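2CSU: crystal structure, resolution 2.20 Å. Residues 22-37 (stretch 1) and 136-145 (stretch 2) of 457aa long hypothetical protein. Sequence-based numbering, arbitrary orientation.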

# COMPACT_ATOMS: atom_id res chain seq x y z
N LYS A 22 30.38 10.49 -1.57
CA LYS A 22 30.31 10.66 -3.02
C LYS A 22 29.58 9.53 -3.73
O LYS A 22 29.70 8.35 -3.35
CB LYS A 22 31.72 10.83 -3.60
CG LYS A 22 32.24 12.24 -3.41
CD LYS A 22 33.59 12.48 -4.05
CE LYS A 22 33.94 13.97 -3.96
NZ LYS A 22 35.38 14.24 -4.21
N LEU A 23 28.83 9.89 -4.77
CA LEU A 23 28.05 8.93 -5.52
C LEU A 23 28.92 7.82 -6.12
O LEU A 23 28.52 6.66 -6.18
CB LEU A 23 27.26 9.65 -6.63
CG LEU A 23 26.32 10.77 -6.19
CD1 LEU A 23 25.64 11.40 -7.41
CD2 LEU A 23 25.28 10.22 -5.25
N GLY A 24 30.12 8.19 -6.56
CA GLY A 24 31.04 7.22 -7.13
C GLY A 24 31.37 6.10 -6.16
O GLY A 24 31.70 4.99 -6.56
N TYR A 25 31.28 6.40 -4.87
CA TYR A 25 31.56 5.42 -3.81
C TYR A 25 30.49 4.32 -3.81
O TYR A 25 30.81 3.14 -3.78
CB TYR A 25 31.59 6.12 -2.45
CG TYR A 25 31.61 5.18 -1.26
CD1 TYR A 25 32.82 4.70 -0.74
CD2 TYR A 25 30.42 4.74 -0.69
CE1 TYR A 25 32.83 3.79 0.31
CE2 TYR A 25 30.42 3.83 0.35
CZ TYR A 25 31.63 3.35 0.85
OH TYR A 25 31.61 2.43 1.87
N GLU A 26 29.22 4.73 -3.85
CA GLU A 26 28.11 3.79 -3.85
C GLU A 26 28.04 2.95 -5.12
O GLU A 26 27.65 1.78 -5.09
CB GLU A 26 26.78 4.54 -3.70
CG GLU A 26 26.56 5.28 -2.39
CD GLU A 26 26.64 4.38 -1.17
OE1 GLU A 26 26.21 3.21 -1.26
OE2 GLU A 26 27.11 4.87 -0.11
N VAL A 27 28.40 3.55 -6.25
CA VAL A 27 28.35 2.83 -7.50
C VAL A 27 29.36 1.68 -7.50
O VAL A 27 29.03 0.54 -7.87
CB VAL A 27 28.65 3.77 -8.70
CG1 VAL A 27 28.73 2.97 -9.97
CG2 VAL A 27 27.58 4.85 -8.80
N PHE A 28 30.60 1.97 -7.11
CA PHE A 28 31.56 0.88 -7.11
C PHE A 28 31.21 -0.16 -6.05
O PHE A 28 31.37 -1.36 -6.22
CB PHE A 28 32.94 1.47 -6.82
CG PHE A 28 34.00 0.44 -7.07
CD1 PHE A 28 34.20 -0.05 -8.35
CD2 PHE A 28 34.79 -0.01 -6.02
CE1 PHE A 28 35.19 -0.99 -8.59
CE2 PHE A 28 35.78 -0.96 -6.27
CZ PHE A 28 35.99 -1.45 -7.55
N LYS A 29 30.73 0.35 -4.89
CA LYS A 29 30.31 -0.55 -3.83
C LYS A 29 29.26 -1.54 -4.32
O LYS A 29 29.31 -2.74 -4.08
CB LYS A 29 29.73 0.30 -2.70
CG LYS A 29 28.70 -0.47 -1.87
CD LYS A 29 28.81 -0.16 -0.37
CE LYS A 29 27.67 0.75 0.12
NZ LYS A 29 28.23 1.93 0.78
N ASN A 30 28.25 -0.98 -5.01
CA ASN A 30 27.19 -1.84 -5.54
C ASN A 30 27.73 -2.80 -6.59
O ASN A 30 27.26 -3.93 -6.73
CB ASN A 30 26.11 -0.94 -6.15
CG ASN A 30 25.35 -0.26 -5.04
OD1 ASN A 30 25.01 -0.85 -4.02
ND2 ASN A 30 25.07 1.04 -5.26
N LEU A 31 28.69 -2.39 -7.41
CA LEU A 31 29.18 -3.26 -8.46
C LEU A 31 30.13 -4.35 -7.96
O LEU A 31 30.57 -5.20 -8.75
CB LEU A 31 29.86 -2.44 -9.57
CG LEU A 31 28.86 -1.60 -10.37
CD1 LEU A 31 29.57 -0.77 -11.42
CD2 LEU A 31 27.84 -2.53 -11.01
N LYS A 32 30.44 -4.34 -6.67
CA LYS A 32 31.30 -5.38 -6.15
C LYS A 32 30.58 -6.73 -6.14
O LYS A 32 31.17 -7.79 -6.00
CB LYS A 32 31.71 -5.00 -4.73
CG LYS A 32 32.68 -3.81 -4.70
CD LYS A 32 34.07 -4.22 -4.22
CE LYS A 32 34.24 -4.10 -2.71
NZ LYS A 32 35.66 -4.06 -2.37
N GLU A 33 29.24 -6.65 -6.25
CA GLU A 33 28.43 -7.86 -6.26
C GLU A 33 28.30 -8.45 -7.67
O GLU A 33 27.69 -9.49 -7.89
CB GLU A 33 27.05 -7.51 -5.71
CG GLU A 33 27.07 -7.16 -4.22
CD GLU A 33 25.69 -6.73 -3.79
OE1 GLU A 33 24.74 -7.42 -4.10
OE2 GLU A 33 25.58 -5.69 -3.14
N TYR A 34 28.88 -7.73 -8.65
CA TYR A 34 28.79 -8.19 -10.03
C TYR A 34 30.02 -9.02 -10.43
O TYR A 34 31.12 -8.52 -10.58
CB TYR A 34 28.66 -6.96 -10.92
CG TYR A 34 28.41 -7.37 -12.33
CD1 TYR A 34 27.18 -7.91 -12.69
CD2 TYR A 34 29.43 -7.27 -13.27
CE1 TYR A 34 26.97 -8.34 -13.99
CE2 TYR A 34 29.22 -7.70 -14.57
CZ TYR A 34 28.00 -8.24 -14.93
OH TYR A 34 27.78 -8.66 -16.23
N LYS A 35 29.79 -10.34 -10.57
CA LYS A 35 30.91 -11.24 -10.85
C LYS A 35 30.81 -11.93 -12.22
O LYS A 35 31.66 -12.70 -12.62
CB LYS A 35 30.94 -12.30 -9.74
CG LYS A 35 30.68 -11.70 -8.37
CD LYS A 35 31.97 -11.50 -7.57
CE LYS A 35 31.71 -11.35 -6.07
NZ LYS A 35 32.16 -10.03 -5.62
N LYS A 36 29.68 -11.68 -12.92
CA LYS A 36 29.57 -12.22 -14.26
C LYS A 36 30.44 -11.43 -15.24
O LYS A 36 30.42 -11.63 -16.45
CB LYS A 36 28.11 -12.18 -14.69
CG LYS A 36 27.58 -13.57 -15.04
CD LYS A 36 26.46 -13.52 -16.08
CE LYS A 36 25.82 -14.89 -16.29
NZ LYS A 36 24.84 -14.81 -17.38
N GLY A 37 31.21 -10.49 -14.66
CA GLY A 37 32.12 -9.67 -15.46
C GLY A 37 33.02 -8.85 -14.53
O GLY A 37 32.73 -8.65 -13.36
N HIS A 136 19.04 -10.12 -12.68
CA HIS A 136 19.25 -11.51 -13.05
C HIS A 136 20.71 -11.95 -12.90
O HIS A 136 21.03 -13.11 -12.66
CB HIS A 136 18.79 -11.69 -14.50
CG HIS A 136 18.77 -13.16 -14.84
ND1 HIS A 136 18.98 -13.63 -16.09
CD2 HIS A 136 18.53 -14.24 -13.99
CE1 HIS A 136 18.87 -14.97 -15.99
NE2 HIS A 136 18.60 -15.36 -14.75
N VAL A 137 21.62 -10.98 -13.10
CA VAL A 137 23.04 -11.27 -12.95
C VAL A 137 23.70 -10.36 -11.92
O VAL A 137 24.88 -10.03 -12.00
CB VAL A 137 23.71 -11.10 -14.32
CG1 VAL A 137 23.12 -12.09 -15.32
CG2 VAL A 137 23.51 -9.69 -14.82
N ASP A 138 22.94 -9.96 -10.89
CA ASP A 138 23.45 -9.13 -9.81
C ASP A 138 24.22 -7.89 -10.28
O ASP A 138 25.26 -7.54 -9.72
CB ASP A 138 24.35 -9.97 -8.88
CG ASP A 138 23.59 -11.11 -8.18
OD1 ASP A 138 24.25 -11.99 -7.59
OD2 ASP A 138 22.34 -11.12 -8.22
N LEU A 139 23.69 -7.23 -11.31
CA LEU A 139 24.31 -6.02 -11.85
C LEU A 139 23.54 -4.80 -11.36
O LEU A 139 22.38 -4.60 -11.73
CB LEU A 139 24.29 -6.05 -13.38
CG LEU A 139 24.68 -4.75 -14.09
CD1 LEU A 139 26.20 -4.62 -14.17
CD2 LEU A 139 24.09 -4.74 -15.51
N ASN A 140 24.17 -3.99 -10.52
CA ASN A 140 23.55 -2.79 -9.99
C ASN A 140 24.47 -1.59 -10.18
O ASN A 140 25.16 -1.17 -9.25
CB ASN A 140 23.20 -3.00 -8.51
CG ASN A 140 22.49 -1.80 -7.89
OD1 ASN A 140 21.80 -1.06 -8.58
ND2 ASN A 140 22.67 -1.61 -6.58
N ALA A 141 24.48 -1.07 -11.40
CA ALA A 141 25.28 0.09 -11.77
C ALA A 141 24.48 1.35 -11.38
O ALA A 141 24.04 2.13 -12.24
CB ALA A 141 25.54 0.08 -13.27
N THR A 142 24.30 1.51 -10.07
CA THR A 142 23.55 2.63 -9.51
C THR A 142 24.15 3.03 -8.16
O THR A 142 25.04 2.34 -7.65
CB THR A 142 22.07 2.21 -9.26
OG1 THR A 142 22.01 1.22 -8.23
CG2 THR A 142 21.48 1.65 -10.50
N PHE A 143 23.65 4.13 -7.59
CA PHE A 143 24.12 4.54 -6.28
C PHE A 143 23.03 4.31 -5.23
O PHE A 143 23.00 4.94 -4.18
CB PHE A 143 24.60 6.00 -6.29
CG PHE A 143 23.58 6.99 -6.77
CD1 PHE A 143 22.59 7.48 -5.92
CD2 PHE A 143 23.62 7.45 -8.08
CE1 PHE A 143 21.66 8.41 -6.37
CE2 PHE A 143 22.70 8.38 -8.54
CZ PHE A 143 21.71 8.87 -7.69
N ILE A 144 22.13 3.37 -5.53
CA ILE A 144 21.06 3.02 -4.59
C ILE A 144 21.01 1.50 -4.45
O ILE A 144 21.58 0.77 -5.25
CB ILE A 144 19.66 3.54 -5.06
CG1 ILE A 144 19.23 2.84 -6.34
CG2 ILE A 144 19.71 5.07 -5.26
CD1 ILE A 144 17.79 3.17 -6.74
N THR A 145 20.33 1.00 -3.42
CA THR A 145 20.25 -0.44 -3.21
C THR A 145 19.56 -1.15 -4.39
O THR A 145 18.65 -0.60 -5.02
CB THR A 145 19.52 -0.77 -1.88
OG1 THR A 145 19.67 -2.16 -1.58
CG2 THR A 145 18.04 -0.46 -1.99
O HOH W 1 26.42 -4.99 -8.86
O HOH W 2 24.39 -4.36 -5.68
O HOH W 3 22.58 -3.01 -3.01
O HOH W 4 26.94 -12.14 -7.11
O HOH W 5 27.37 -11.36 -11.56

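How do the two backbones meet? The helix containing Gly24 to Asn30 runs almost exactly antiparallel to the strand around Leu139 to Ala141, their axes approaching to 7.0 Å. Measured between CA atoms, Val27 is nearest Phe143, Asn30 nearest Asn140 and Tyr34 nearest Leu139. Backbone meets backbone where Val27 CA sits 3.3 Å from Thr142 O, a CA-H...O contact.

What provides the direct polar link? Asn30 points toward the strand and donates from ND2 to Thr142 O at 2.7 Å, the one hydrogen bond between the stretches. A short amide suits this place: it reaches a carbonyl without a charge. Within stretch 2, Asn140 ND2 donates to Ile144 O at 2.9 Å.

Which apolar groups fill the contact? Leu23 CD2 lies over a face of the Phe143 ring, 3.9 Å from Phe143 CD1. Leu139 CD1 likewise covers a face of the Tyr34 ring, while Leu31 CD2 reaches within 4.1 Å of both Leu139 CD1 and Ala141 CB. The methyls of Leu23 and Leu139 suit the flat ring faces they cover. The contact buries 715 Å², summed over both sides, and Phe143 has the largest area covered (94 Å²).

How are the remaining gaps bridged? Water 1 donates to Asn30 O (2.5 Å) and Asp138 O (2.9 Å) and accepts from Asn140 N (3.0 Å). Water 5 joins Lys36 N (2.7 Å) to Val137 O (2.9 Å).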